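Local coordinates for protein transcriptional regulator, putative, Mar family (Thermotoga maritima, PDB 2ETH) that probably binds DNA as a transcription factor of the MarR family, working as a dimer of winged-helix subunits, at residues G86-E91 with Y100-T105; M27-Y32 with E120-S125; P34-I39 with G113-N118; L47-Y52 with K62-F67. One frame throughout, in Å; residues are numbered along the deposited sequence.

Contact 1. Residues G86-E91 with Y100-T105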
loop_
_atom_site.group_PDB
_atom_site.type_symbol
_atom_site.label_atom_id
_atom_site.label_comp_id
_atom_site.label_asym_id
_atom_site.label_seq_id
_atom_site.Cartn_x
_atom_site.Cartn_y
_atom_site.Cartn_z
ATOM N N GLY A 86 -12.343 16.609 4.767
ATOM C CA GLY A 86 -13.710 16.694 4.253
ATOM C C GLY A 86 -14.216 15.412 3.624
ATOM O O GLY A 86 -15.181 15.438 2.847
ATOM N N LEU A 87 -13.591 14.300 3.993
ATOM C CA LEU A 87 -13.873 12.984 3.398
ATOM C C LEU A 87 -14.879 12.135 4.191
ATOM O O LEU A 87 -15.571 11.326 3.611
ATOM C CB LEU A 87 -12.568 12.174 3.213
ATOM C CG LEU A 87 -11.475 12.798 2.306
ATOM C CD1 LEU A 87 -10.236 11.930 2.375
ATOM C CD2 LEU A 87 -11.960 12.946 0.849
ATOM N N VAL A 88 -14.927 12.299 5.506
ATOM C CA VAL A 88 -15.834 11.531 6.384
ATOM C C VAL A 88 -16.382 12.429 7.501
ATOM O O VAL A 88 -15.891 13.544 7.739
ATOM C CB VAL A 88 -15.139 10.333 7.063
ATOM C CG1 VAL A 88 -14.396 9.522 6.037
ATOM C CG2 VAL A 88 -14.207 10.844 8.222
ATOM N N VAL A 89 -17.382 11.905 8.202
ATOM C CA VAL A 89 -18.067 12.625 9.237
ATOM C C VAL A 89 -18.613 11.567 10.185
ATOM O O VAL A 89 -18.809 10.468 9.773
ATOM C CB VAL A 89 -19.168 13.549 8.611
ATOM C CG1 VAL A 89 -20.356 12.756 8.079
ATOM C CG2 VAL A 89 -19.585 14.571 9.577
ATOM N N ARG A 90 -18.768 11.877 11.464
ATOM C CA ARG A 90 -19.356 10.958 12.441
ATOM C C ARG A 90 -20.822 11.325 12.546
ATOM O O ARG A 90 -21.140 12.471 12.773
ATOM C CB ARG A 90 -18.748 11.134 13.841
ATOM C CG ARG A 90 -17.245 10.961 13.931
ATOM C CD ARG A 90 -16.594 12.074 14.840
ATOM N NE ARG A 90 -15.285 11.687 15.392
ATOM C CZ ARG A 90 -14.160 12.412 15.334
ATOM N NH1 ARG A 90 -14.134 13.622 14.785
ATOM N NH2 ARG A 90 -13.034 11.928 15.849
ATOM N N GLU A 91 -21.699 10.350 12.402
ATOM C CA GLU A 91 -23.117 10.608 12.332
ATOM C C GLU A 91 -23.872 9.711 13.246
ATOM O O GLU A 91 -23.561 8.565 13.375
ATOM C CB GLU A 91 -23.626 10.421 10.904
ATOM C CG GLU A 91 -23.537 11.693 10.079
ATOM C CD GLU A 91 -24.431 11.668 8.826
ATOM O OE1 GLU A 91 -24.803 10.561 8.345
ATOM O OE2 GLU A 91 -24.778 12.774 8.345
ATOM N N TYR A 100 -23.213 5.973 17.057
ATOM C CA TYR A 100 -22.702 6.792 15.975
ATOM C C TYR A 100 -21.616 6.091 15.219
ATOM O O TYR A 100 -20.915 5.250 15.761
ATOM C CB TYR A 100 -22.300 8.207 16.438
ATOM C CG TYR A 100 -20.904 8.377 17.014
ATOM C CD1 TYR A 100 -19.760 8.462 16.178
ATOM C CD2 TYR A 100 -20.722 8.520 18.395
ATOM C CE1 TYR A 100 -18.469 8.640 16.736
ATOM C CE2 TYR A 100 -19.445 8.693 18.939
ATOM C CZ TYR A 100 -18.343 8.753 18.119
ATOM O OH TYR A 100 -17.127 8.913 18.707
ATOM N N ARG A 101 -21.520 6.403 13.939
ATOM C CA ARG A 101 -20.575 5.754 13.053
ATOM C C ARG A 101 -19.940 6.748 12.142
ATOM O O ARG A 101 -20.515 7.790 11.869
ATOM C CB ARG A 101 -21.268 4.718 12.181
ATOM C CG ARG A 101 -21.928 3.605 12.942
ATOM C CD ARG A 101 -22.526 2.606 11.998
ATOM N NE ARG A 101 -22.977 1.415 12.713
ATOM C CZ ARG A 101 -24.139 1.294 13.325
ATOM N NH1 ARG A 101 -25.019 2.285 13.317
ATOM N NH2 ARG A 101 -24.430 0.167 13.933
ATOM N N VAL A 102 -18.742 6.404 11.678
ATOM C CA VAL A 102 -18.048 7.160 10.678
ATOM C C VAL A 102 -18.711 6.781 9.322
ATOM O O VAL A 102 -18.829 5.619 8.966
ATOM C CB VAL A 102 -16.509 6.880 10.721
ATOM C CG1 VAL A 102 -15.753 7.848 9.856
ATOM C CG2 VAL A 102 -15.960 6.992 12.121
ATOM N N VAL A 103 -19.162 7.777 8.591
ATOM C CA VAL A 103 -19.706 7.602 7.273
ATOM C C VAL A 103 -18.943 8.555 6.322
ATOM O O VAL A 103 -18.353 9.533 6.737
ATOM C CB VAL A 103 -21.215 7.902 7.268
ATOM C CG1 VAL A 103 -21.946 6.969 8.252
ATOM C CG2 VAL A 103 -21.479 9.376 7.603
ATOM N N LEU A 104 -18.985 8.250 5.043
ATOM C CA LEU A 104 -18.376 9.086 4.004
ATOM C C LEU A 104 -19.199 10.353 3.772
ATOM O O LEU A 104 -20.416 10.338 3.833
ATOM C CB LEU A 104 -18.242 8.274 2.684
ATOM C CG LEU A 104 -16.895 7.575 2.385
ATOM C CD1 LEU A 104 -16.194 6.932 3.599
ATOM C CD2 LEU A 104 -17.027 6.575 1.227
ATOM N N THR A 105 -18.539 11.472 3.497
ATOM C CA THR A 105 -19.252 12.645 3.005
ATOM C C THR A 105 -19.589 12.454 1.546
ATOM O O THR A 105 -19.311 11.447 1.006
ATOM C CB THR A 105 -18.420 13.875 3.205
ATOM O OG1 THR A 105 -17.143 13.680 2.556
ATOM C CG2 THR A 105 -18.275 14.096 4.700
#
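Main-chain hydrogen bonds zip the strand 88-91 antiparallel to 100-104. Val89 pairs with Val103 in both directions, and the bond from Val103 N to Val89 O is 3.0 Å long and almost straight at 173°. One hydrogen-bonded pair further out, Glu91 N gives to Arg101 O at 2.9 Å and Arg101 N gives back to Glu91 O. In the non-hydrogen-bonded pairs between them, CA-H groups point at carbonyls, as where Arg90 CA lies 3.4 Å from Arg101 O.

At the base of the hairpin the bonding changes. Gly86, in the Schellman motif that ends helix 72-84, offers its carbonyl to the side chain of Thr105: OG1 donates to Gly86 O at 2.7 Å. Thr105 N meanwhile bonds to Leu87 O. The same OG1 accepts from Gly108 N as N-cap of helix 106-127, so one hydroxyl ties the end of one helix to the start of the next.

Side-chain contacts differ on the two faces. On one, Val89 CG1 lies 3.6 Å from Val103 CG2, and the Glu91 chain crosses Val103 at about a right angle, its OE1 against the same CG2. On the other, Val88 CG2 meets Val102 CG1 at 3.7 Å, and Arg90 runs alongside Tyr100, Arg90 CB 3.7 Å from Tyr100 CD1, while its guanidinium goes on to a salt bridge with Glu83.

This hairpin is the wing of the winged-helix fold. Val88 and Val102 press on helix 72-84, Val102 also meets Ile64 of helix 61-67, and Leu104 lies against helix 44-56.

Contact 2. Residues M27-Y32 with E120-S125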
loop_
_atom_site.group_PDB
_atom_site.type_symbol
_atom_site.label_atom_id
_atom_site.label_comp_id
_atom_site.label_asym_id
_atom_site.label_seq_id
_atom_site.Cartn_x
_atom_site.Cartn_y
_atom_site.Cartn_z
HETATM N N MSE A 27 5.354 -1.000 -8.282
HETATM C CA MSE A 27 5.905 -0.051 -9.257
HETATM C C MSE A 27 5.312 -0.215 -10.658
HETATM O O MSE A 27 4.956 0.790 -11.306
HETATM C CB MSE A 27 7.435 -0.224 -9.379
HETATM C CG MSE A 27 8.258 0.611 -8.417
HETATM SE SE MSE A 27 10.194 0.197 -8.575
HETATM C CE MSE A 27 10.801 1.517 -9.928
ATOM N N ARG A 28 5.271 -1.475 -11.132
ATOM C CA ARG A 28 4.733 -1.782 -12.455
ATOM C C ARG A 28 3.247 -1.420 -12.444
ATOM O O ARG A 28 2.783 -0.709 -13.333
ATOM C CB ARG A 28 5.004 -3.240 -12.854
ATOM N N PHE A 29 2.525 -1.832 -11.397
ATOM C CA PHE A 29 1.104 -1.431 -11.220
ATOM C C PHE A 29 0.935 0.093 -11.045
ATOM O O PHE A 29 -0.085 0.645 -11.435
ATOM C CB PHE A 29 0.431 -2.094 -9.994
ATOM C CG PHE A 29 0.320 -3.589 -10.056
ATOM C CD1 PHE A 29 -0.158 -4.234 -11.192
ATOM C CD2 PHE A 29 0.641 -4.357 -8.941
ATOM C CE1 PHE A 29 -0.287 -5.598 -11.220
ATOM C CE2 PHE A 29 0.517 -5.733 -8.971
ATOM C CZ PHE A 29 0.047 -6.354 -10.112
ATOM N N SER A 30 1.898 0.766 -10.427
ATOM C CA SER A 30 1.818 2.227 -10.303
ATOM C C SER A 30 1.631 2.907 -11.660
ATOM O O SER A 30 0.831 3.831 -11.803
ATOM C CB SER A 30 3.082 2.788 -9.672
ATOM O OG SER A 30 2.891 4.156 -9.391
ATOM N N SER A 31 2.371 2.424 -12.655
ATOM C CA SER A 31 2.354 3.004 -13.985
ATOM C C SER A 31 1.085 2.645 -14.742
ATOM O O SER A 31 0.841 3.204 -15.808
ATOM C CB SER A 31 3.609 2.573 -14.782
ATOM O OG SER A 31 3.889 1.186 -14.646
ATOM N N TYR A 32 0.288 1.723 -14.199
ATOM C CA TYR A 32 -0.984 1.293 -14.819
ATOM C C TYR A 32 -2.226 1.923 -14.172
ATOM O O TYR A 32 -3.340 1.744 -14.677
ATOM C CB TYR A 32 -1.122 -0.227 -14.720
ATOM C CG TYR A 32 -0.113 -1.044 -15.504
ATOM C CD1 TYR A 32 0.205 -0.724 -16.821
ATOM C CD2 TYR A 32 0.482 -2.174 -14.940
ATOM C CE1 TYR A 32 1.102 -1.474 -17.536
ATOM C CE2 TYR A 32 1.377 -2.941 -15.652
ATOM C CZ TYR A 32 1.686 -2.584 -16.953
ATOM O OH TYR A 32 2.587 -3.329 -17.687
ATOM N N GLU A 120 -10.236 -0.139 -11.601
ATOM C CA GLU A 120 -10.808 -0.825 -12.727
ATOM C C GLU A 120 -9.960 -0.703 -14.006
ATOM O O GLU A 120 -9.736 -1.702 -14.717
ATOM C CB GLU A 120 -12.201 -0.305 -12.978
ATOM C CG GLU A 120 -13.005 -1.320 -13.674
ATOM C CD GLU A 120 -14.414 -0.890 -13.890
ATOM O OE1 GLU A 120 -14.752 0.268 -13.479
ATOM O OE2 GLU A 120 -15.164 -1.717 -14.482
ATOM N N SER A 121 -9.512 0.511 -14.276
ATOM C CA SER A 121 -8.505 0.796 -15.287
ATOM C C SER A 121 -7.185 -0.023 -15.177
ATOM O O SER A 121 -6.748 -0.638 -16.143
ATOM C CB SER A 121 -8.192 2.291 -15.238
ATOM O OG SER A 121 -7.113 2.581 -16.088
ATOM N N LEU A 122 -6.552 -0.042 -14.009
ATOM C CA LEU A 122 -5.398 -0.915 -13.771
ATOM C C LEU A 122 -5.716 -2.418 -14.050
ATOM O O LEU A 122 -4.928 -3.146 -14.638
ATOM C CB LEU A 122 -4.963 -0.730 -12.320
ATOM C CG LEU A 122 -4.017 -1.747 -11.676
ATOM C CD1 LEU A 122 -2.721 -1.739 -12.424
ATOM C CD2 LEU A 122 -3.806 -1.426 -10.187
ATOM N N LEU A 123 -6.864 -2.866 -13.585
ATOM C CA LEU A 123 -7.364 -4.232 -13.782
ATOM C C LEU A 123 -7.502 -4.546 -15.282
ATOM O O LEU A 123 -7.045 -5.563 -15.738
ATOM C CB LEU A 123 -8.745 -4.338 -13.133
ATOM C CG LEU A 123 -9.194 -5.512 -12.273
ATOM C CD1 LEU A 123 -10.680 -5.728 -12.573
ATOM C CD2 LEU A 123 -8.401 -6.822 -12.527
ATOM N N LYS A 124 -8.117 -3.643 -16.042
ATOM C CA LYS A 124 -8.236 -3.814 -17.473
ATOM C C LYS A 124 -6.833 -3.920 -18.112
ATOM O O LYS A 124 -6.567 -4.854 -18.827
ATOM C CB LYS A 124 -9.067 -2.692 -18.097
ATOM N N SER A 125 -5.942 -2.971 -17.831
ATOM C CA SER A 125 -4.538 -3.063 -18.249
ATOM C C SER A 125 -3.815 -4.350 -17.897
ATOM O O SER A 125 -3.032 -4.840 -18.678
ATOM C CB SER A 125 -3.746 -1.933 -17.618
ATOM O OG SER A 125 -4.201 -0.721 -18.117
#
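Leu122 is the side chain that reaches across from helix 106-127 to the end of helix 15-30. Its CB lies 3.8 Å from Tyr32 O, and the neighbouring Leu122 CA turns its hydrogen to that same oxygen, CA to O 3.5 Å. CG stands anti to the backbone N (chi1 165°), which carries the branch outward from its own helix. With chi2 at 62°, CD1 becomes the touching tip. It enters a notch between two aromatic residues three positions apart: on one side it meets Phe29 at ring atom CD1, 3.8 Å away, and it also faces Phe29 O at 3.7 Å. On the other side it lies against the root of the Tyr32 side chain, 4.1 Å from CG. Leucine crosses both aromatic side chains at about a right angle, so it pushes between them instead of lying along either.

Tyr32 extends the contact one helical turn further. Its CD1 comes 4.2 Å from CB of Ser125, whose hydroxyl is turned back to Ser121 O in its own helix. That carbonyl also receives Ser125 N, giving it two donors. No hydrogen bond joins the two segments; the side-chain contacts are mainly carbon on carbon.

Met27 lies on Phe67 of the second subunit, and Leu149 of that subunit packs on both Phe29 and Tyr32. Packing of the N-terminal helix on the C-terminal helix of a partner subunit, as with Leu149, is typical of the dimerisation region of MarR-family regulators.

Contact 3. Residues P34-I39 with G113-N118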
loop_
_atom_site.group_PDB
_atom_site.type_symbol
_atom_site.label_atom_id
_atom_site.label_comp_id
_atom_site.label_asym_id
_atom_site.label_seq_id
_atom_site.Cartn_x
_atom_site.Cartn_y
_atom_site.Cartn_z
ATOM N N PRO A 34 -4.080 5.302 -12.826
ATOM C CA PRO A 34 -4.184 6.771 -12.839
ATOM C C PRO A 34 -4.029 7.418 -11.438
ATOM O O PRO A 34 -4.510 6.871 -10.426
ATOM C CB PRO A 34 -5.596 7.023 -13.380
ATOM C CG PRO A 34 -5.952 5.784 -14.133
ATOM C CD PRO A 34 -5.195 4.647 -13.530
ATOM N N SER A 35 -3.381 8.581 -11.392
ATOM C CA SER A 35 -3.095 9.253 -10.123
ATOM C C SER A 35 -4.318 9.985 -9.561
ATOM O O SER A 35 -5.376 10.031 -10.196
ATOM C CB SER A 35 -1.905 10.208 -10.283
ATOM O OG SER A 35 -2.260 11.402 -10.977
ATOM N N ASN A 36 -4.147 10.548 -8.359
ATOM C CA ASN A 36 -5.219 11.243 -7.601
ATOM C C ASN A 36 -4.579 12.203 -6.575
ATOM O O ASN A 36 -3.730 11.797 -5.780
ATOM C CB ASN A 36 -6.175 10.181 -6.953
ATOM C CG ASN A 36 -7.019 10.732 -5.747
ATOM O OD1 ASN A 36 -7.427 11.912 -5.727
ATOM N ND2 ASN A 36 -7.250 9.867 -4.727
ATOM N N GLU A 37 -4.961 13.471 -6.589
ATOM C CA GLU A 37 -4.280 14.462 -5.726
ATOM C C GLU A 37 -4.553 14.294 -4.214
ATOM O O GLU A 37 -3.713 14.686 -3.389
ATOM C CB GLU A 37 -4.617 15.895 -6.161
ATOM N N GLU A 38 -5.708 13.728 -3.847
ATOM C CA GLU A 38 -6.059 13.565 -2.416
ATOM C C GLU A 38 -5.298 12.357 -1.835
ATOM O O GLU A 38 -4.571 12.500 -0.827
ATOM C CB GLU A 38 -7.593 13.454 -2.170
ATOM C CG GLU A 38 -8.324 14.808 -1.769
ATOM C CD GLU A 38 -8.468 15.814 -2.937
ATOM N N ILE A 39 -5.413 11.208 -2.503
ATOM C CA ILE A 39 -4.767 9.983 -2.059
ATOM C C ILE A 39 -3.263 10.142 -1.832
ATOM O O ILE A 39 -2.717 9.598 -0.879
ATOM C CB ILE A 39 -5.048 8.772 -3.038
ATOM N N GLY A 113 -15.083 6.930 -5.675
ATOM C CA GLY A 113 -15.449 6.670 -7.053
ATOM C C GLY A 113 -14.289 6.842 -8.016
ATOM O O GLY A 113 -14.117 6.055 -8.934
ATOM N N GLU A 114 -13.478 7.864 -7.810
ATOM C CA GLU A 114 -12.288 8.002 -8.610
ATOM C C GLU A 114 -11.327 6.846 -8.380
ATOM O O GLU A 114 -10.670 6.383 -9.298
ATOM C CB GLU A 114 -11.550 9.284 -8.271
ATOM C CG GLU A 114 -12.233 10.535 -8.741
ATOM C CD GLU A 114 -11.579 11.779 -8.128
ATOM O OE1 GLU A 114 -10.388 11.633 -7.708
ATOM O OE2 GLU A 114 -12.236 12.867 -8.052
ATOM N N ILE A 115 -11.199 6.444 -7.130
ATOM C CA ILE A 115 -10.260 5.412 -6.752
ATOM C C ILE A 115 -10.662 4.062 -7.369
ATOM O O ILE A 115 -9.823 3.331 -7.875
ATOM C CB ILE A 115 -10.198 5.301 -5.218
ATOM C CG1 ILE A 115 -9.306 6.405 -4.653
ATOM C CG2 ILE A 115 -9.644 3.943 -4.797
ATOM C CD1 ILE A 115 -9.212 6.348 -3.126
ATOM N N LEU A 116 -11.953 3.768 -7.280
ATOM C CA LEU A 116 -12.547 2.562 -7.828
ATOM C C LEU A 116 -12.404 2.559 -9.348
ATOM O O LEU A 116 -12.050 1.553 -9.937
ATOM C CB LEU A 116 -14.003 2.457 -7.412
ATOM C CG LEU A 116 -14.751 1.210 -7.844
ATOM C CD1 LEU A 116 -13.866 -0.078 -7.672
ATOM C CD2 LEU A 116 -16.135 1.131 -7.060
ATOM N N SER A 117 -12.576 3.731 -9.955
ATOM C CA SER A 117 -12.405 3.900 -11.378
ATOM C C SER A 117 -10.944 3.663 -11.813
ATOM O O SER A 117 -10.677 3.038 -12.830
ATOM C CB SER A 117 -12.854 5.296 -11.751
ATOM O OG SER A 117 -12.970 5.442 -13.146
ATOM N N ASN A 118 -9.997 4.155 -11.030
ATOM C CA ASN A 118 -8.592 3.948 -11.334
ATOM C C ASN A 118 -8.224 2.490 -11.192
ATOM O O ASN A 118 -7.431 1.981 -11.960
ATOM C CB ASN A 118 -7.722 4.803 -10.417
ATOM C CG ASN A 118 -7.911 6.277 -10.657
ATOM O OD1 ASN A 118 -8.534 6.677 -11.637
ATOM N ND2 ASN A 118 -7.351 7.103 -9.771
HETATM O O HOH W 1 -8.426 10.209 -9.714
#
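The N-terminal cap of the short helix 37-41 faces the flank of the long helix 106-127 here. Asn36 is the N-cap: its OD1 accepts from Glu38 N at 3.1 Å, with the donor well above the plane of the amide carbonyl. CG lies anti to the backbone N (chi1 160°), so the amide projects toward the long helix, where ND2 rests 4.0 Å from Ile115 CG1. OD1 faces Glu114 OE1 at 3.6 Å, two acceptors without a bond, the amide and carboxylate planes nearly perpendicular. Replacing Asn36 by an alanine here would remove the capping carbonyl and would probably fray the start of the short helix and thin its packing on Ile115.

In the MarR fold this segment leads from the N-terminal dimerisation helix into the winged-helix domain, and the long helix runs beside it. A water bridges the two. It donates to Ser35 O and to Glu114 OE1, 3.1 Å to each, and accepts from Asn118 ND2 at 3.3 Å, and so links Glu114 and Asn118 to the backbone of the other segment. Nearer the start of the segment, Pro34 slides past Asn118 in the opposite direction, its CB 3.4 Å from Asn118 OD1. Asn118 ND2 also lies 2.9 Å from Pro34 O, but at an angle too poor for a hydrogen bond. Phe19 of the second subunit also packs on Ile115.

Contact 4. Residues L47-Y52 with K62-F67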
loop_
_atom_site.group_PDB
_atom_site.type_symbol
_atom_site.label_atom_id
_atom_site.label_comp_id
_atom_site.label_asym_id
_atom_site.label_seq_id
_atom_site.Cartn_x
_atom_site.Cartn_y
_atom_site.Cartn_z
ATOM N N LEU A 47 -5.478 6.573 4.854
ATOM C CA LEU A 47 -6.005 5.907 3.646
ATOM C C LEU A 47 -6.605 4.539 3.970
ATOM O O LEU A 47 -7.608 4.152 3.444
ATOM C CB LEU A 47 -4.907 5.744 2.575
ATOM C CG LEU A 47 -5.355 5.024 1.286
ATOM C CD1 LEU A 47 -6.580 5.776 0.610
ATOM C CD2 LEU A 47 -4.153 4.889 0.339
ATOM N N TYR A 48 -5.972 3.823 4.864
ATOM C CA TYR A 48 -6.404 2.493 5.260
ATOM C C TYR A 48 -7.770 2.564 5.949
ATOM O O TYR A 48 -8.712 1.792 5.613
ATOM C CB TYR A 48 -5.300 1.901 6.183
ATOM C CG TYR A 48 -5.355 0.413 6.400
ATOM C CD1 TYR A 48 -5.744 -0.453 5.376
ATOM C CD2 TYR A 48 -5.034 -0.147 7.631
ATOM C CE1 TYR A 48 -5.809 -1.839 5.567
ATOM C CE2 TYR A 48 -5.096 -1.556 7.821
ATOM C CZ TYR A 48 -5.491 -2.362 6.765
ATOM O OH TYR A 48 -5.580 -3.701 6.916
ATOM N N ALA A 49 -7.922 3.515 6.875
ATOM C CA ALA A 49 -9.216 3.706 7.552
ATOM C C ALA A 49 -10.301 4.223 6.582
ATOM O O ALA A 49 -11.452 3.813 6.667
ATOM C CB ALA A 49 -9.085 4.608 8.764
ATOM N N PHE A 50 -9.928 5.102 5.661
ATOM C CA PHE A 50 -10.860 5.643 4.663
ATOM C C PHE A 50 -11.397 4.515 3.790
ATOM O O PHE A 50 -12.591 4.361 3.692
ATOM C CB PHE A 50 -10.211 6.746 3.784
ATOM C CG PHE A 50 -11.110 7.247 2.657
ATOM C CD1 PHE A 50 -12.225 8.061 2.930
ATOM C CD2 PHE A 50 -10.869 6.869 1.328
ATOM C CE1 PHE A 50 -13.052 8.495 1.886
ATOM C CE2 PHE A 50 -11.695 7.303 0.295
ATOM C CZ PHE A 50 -12.767 8.125 0.560
ATOM N N LEU A 51 -10.516 3.691 3.216
ATOM C CA LEU A 51 -10.953 2.536 2.380
ATOM C C LEU A 51 -11.776 1.502 3.134
ATOM O O LEU A 51 -12.775 0.965 2.607
ATOM C CB LEU A 51 -9.763 1.862 1.724
ATOM C CG LEU A 51 -9.034 2.689 0.650
ATOM C CD1 LEU A 51 -7.697 2.011 0.283
ATOM C CD2 LEU A 51 -9.950 2.864 -0.586
ATOM N N TYR A 52 -11.397 1.232 4.366
ATOM C CA TYR A 52 -12.167 0.307 5.180
ATOM C C TYR A 52 -13.606 0.770 5.221
ATOM O O TYR A 52 -14.495 0.008 4.879
ATOM C CB TYR A 52 -11.561 0.198 6.579
ATOM C CG TYR A 52 -12.286 -0.726 7.516
ATOM C CD1 TYR A 52 -12.629 -2.007 7.109
ATOM C CD2 TYR A 52 -12.618 -0.332 8.816
ATOM C CE1 TYR A 52 -13.289 -2.892 7.962
ATOM C CE2 TYR A 52 -13.269 -1.201 9.671
ATOM C CZ TYR A 52 -13.607 -2.502 9.215
ATOM O OH TYR A 52 -14.302 -3.420 9.986
ATOM N N LYS A 62 -14.964 1.787 17.705
ATOM C CA LYS A 62 -14.528 0.430 18.132
ATOM C C LYS A 62 -14.092 -0.446 16.978
ATOM O O LYS A 62 -13.065 -1.096 17.052
ATOM C CB LYS A 62 -15.661 -0.346 18.830
ATOM C CG LYS A 62 -16.353 0.349 19.951
ATOM N N GLU A 63 -14.927 -0.493 15.944
ATOM C CA GLU A 63 -14.715 -1.313 14.770
ATOM C C GLU A 63 -13.446 -0.903 14.083
ATOM O O GLU A 63 -12.727 -1.759 13.580
ATOM C CB GLU A 63 -15.884 -1.172 13.778
ATOM C CG GLU A 63 -16.924 -2.271 13.814
ATOM C CD GLU A 63 -18.388 -1.790 13.705
ATOM O OE1 GLU A 63 -18.761 -0.962 12.840
ATOM O OE2 GLU A 63 -19.197 -2.280 14.512
ATOM N N ILE A 64 -13.163 0.404 14.050
ATOM C CA ILE A 64 -11.992 0.898 13.314
ATOM C C ILE A 64 -10.745 0.635 14.138
ATOM O O ILE A 64 -9.738 0.308 13.582
ATOM C CB ILE A 64 -12.110 2.411 12.891
ATOM C CG1 ILE A 64 -13.374 2.651 12.057
ATOM C CG2 ILE A 64 -10.897 2.869 12.066
ATOM C CD1 ILE A 64 -13.648 4.128 11.759
ATOM N N ALA A 65 -10.835 0.763 15.460
ATOM C CA ALA A 65 -9.736 0.429 16.363
ATOM C C ALA A 65 -9.371 -1.046 16.218
ATOM O O ALA A 65 -8.248 -1.380 15.834
ATOM C CB ALA A 65 -10.112 0.738 17.777
ATOM N N GLU A 66 -10.331 -1.929 16.470
ATOM C CA GLU A 66 -10.092 -3.366 16.310
ATOM C C GLU A 66 -9.433 -3.636 14.968
ATOM O O GLU A 66 -8.450 -4.370 14.899
ATOM C CB GLU A 66 -11.376 -4.187 16.475
ATOM C CG GLU A 66 -11.971 -4.133 17.882
ATOM N N PHE A 67 -9.939 -3.006 13.912
ATOM C CA PHE A 67 -9.374 -3.166 12.564
ATOM C C PHE A 67 -7.979 -2.569 12.391
ATOM O O PHE A 67 -7.151 -3.094 11.661
ATOM C CB PHE A 67 -10.303 -2.510 11.535
ATOM C CG PHE A 67 -9.596 -2.027 10.298
ATOM C CD1 PHE A 67 -9.447 -2.865 9.217
ATOM C CD2 PHE A 67 -9.070 -0.733 10.226
ATOM C CE1 PHE A 67 -8.795 -2.437 8.085
ATOM C CE2 PHE A 67 -8.420 -0.297 9.086
ATOM C CZ PHE A 67 -8.279 -1.149 8.016
#
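Phe67 is the bump of this contact, and the hollow it fills lies between two tyrosines one turn apart on helix 44-56. The axes of helical segments 47-52 and 62-67 come within 11.0 Å, their directions 126° apart, a gap wide enough for whole rings to enter. Tyr52 and Phe67 reach toward each other from their own helices, each with CG anti to its backbone N, and overlap as an offset stack: centroids 4.1 Å apart, planes within 3°. The overlap runs past the rings, since Tyr52 CB sits over the face of Phe67, 4.1 Å from its centroid, while Phe67 CB comes 3.7 Å from Tyr52 CE2.

From the other side Phe67 is met by Tyr48. Here the planes are 42° apart, and the tip of the phenylalanine leads: CZ sits over the centre of the Tyr48 ring, only 3.2 Å from Tyr48 CE2, which is tight packing. An alanine in place of Tyr48 would take away that floor and the ring that meets Phe23 of the second subunit, and would probably leave the tip of Phe67 less firmly held.

Beside this aromatic cluster the surfaces are small and shallow. Ala49 CB takes Ile64 CG2 at 4.1 Å, where the two backbones come nearest.

Helix 61-67 is the first helix of the helix-turn-helix, with 72-84 as the second; Ala49 and Ile64 both pack on 72-84, and Met27 of the second subunit covers Tyr48, Tyr52 and Phe67.

How the contacts relate
The four contacts fall into two touching pairs. Contacts 1 and 4, centres 12 Å apart, build the probable DNA-binding half: the wing meets the helical core where Val102 CG2 reaches Ile64 CD1 at 3.7 Å and Leu87, Val88 and Leu104 pack on Phe50. Contacts 2 and 3, also 12 Å between centres, share helix 106-127 and meet at Ser121 OG and Pro34 CD. That helix starts right after strand 100-104, so it links the wing to the dimerisation region, although contacts 1 and 2 lie about 29 Å apart between centres. Contacts 2, 3 and 4 all touch the second subunit; contact 1 does not.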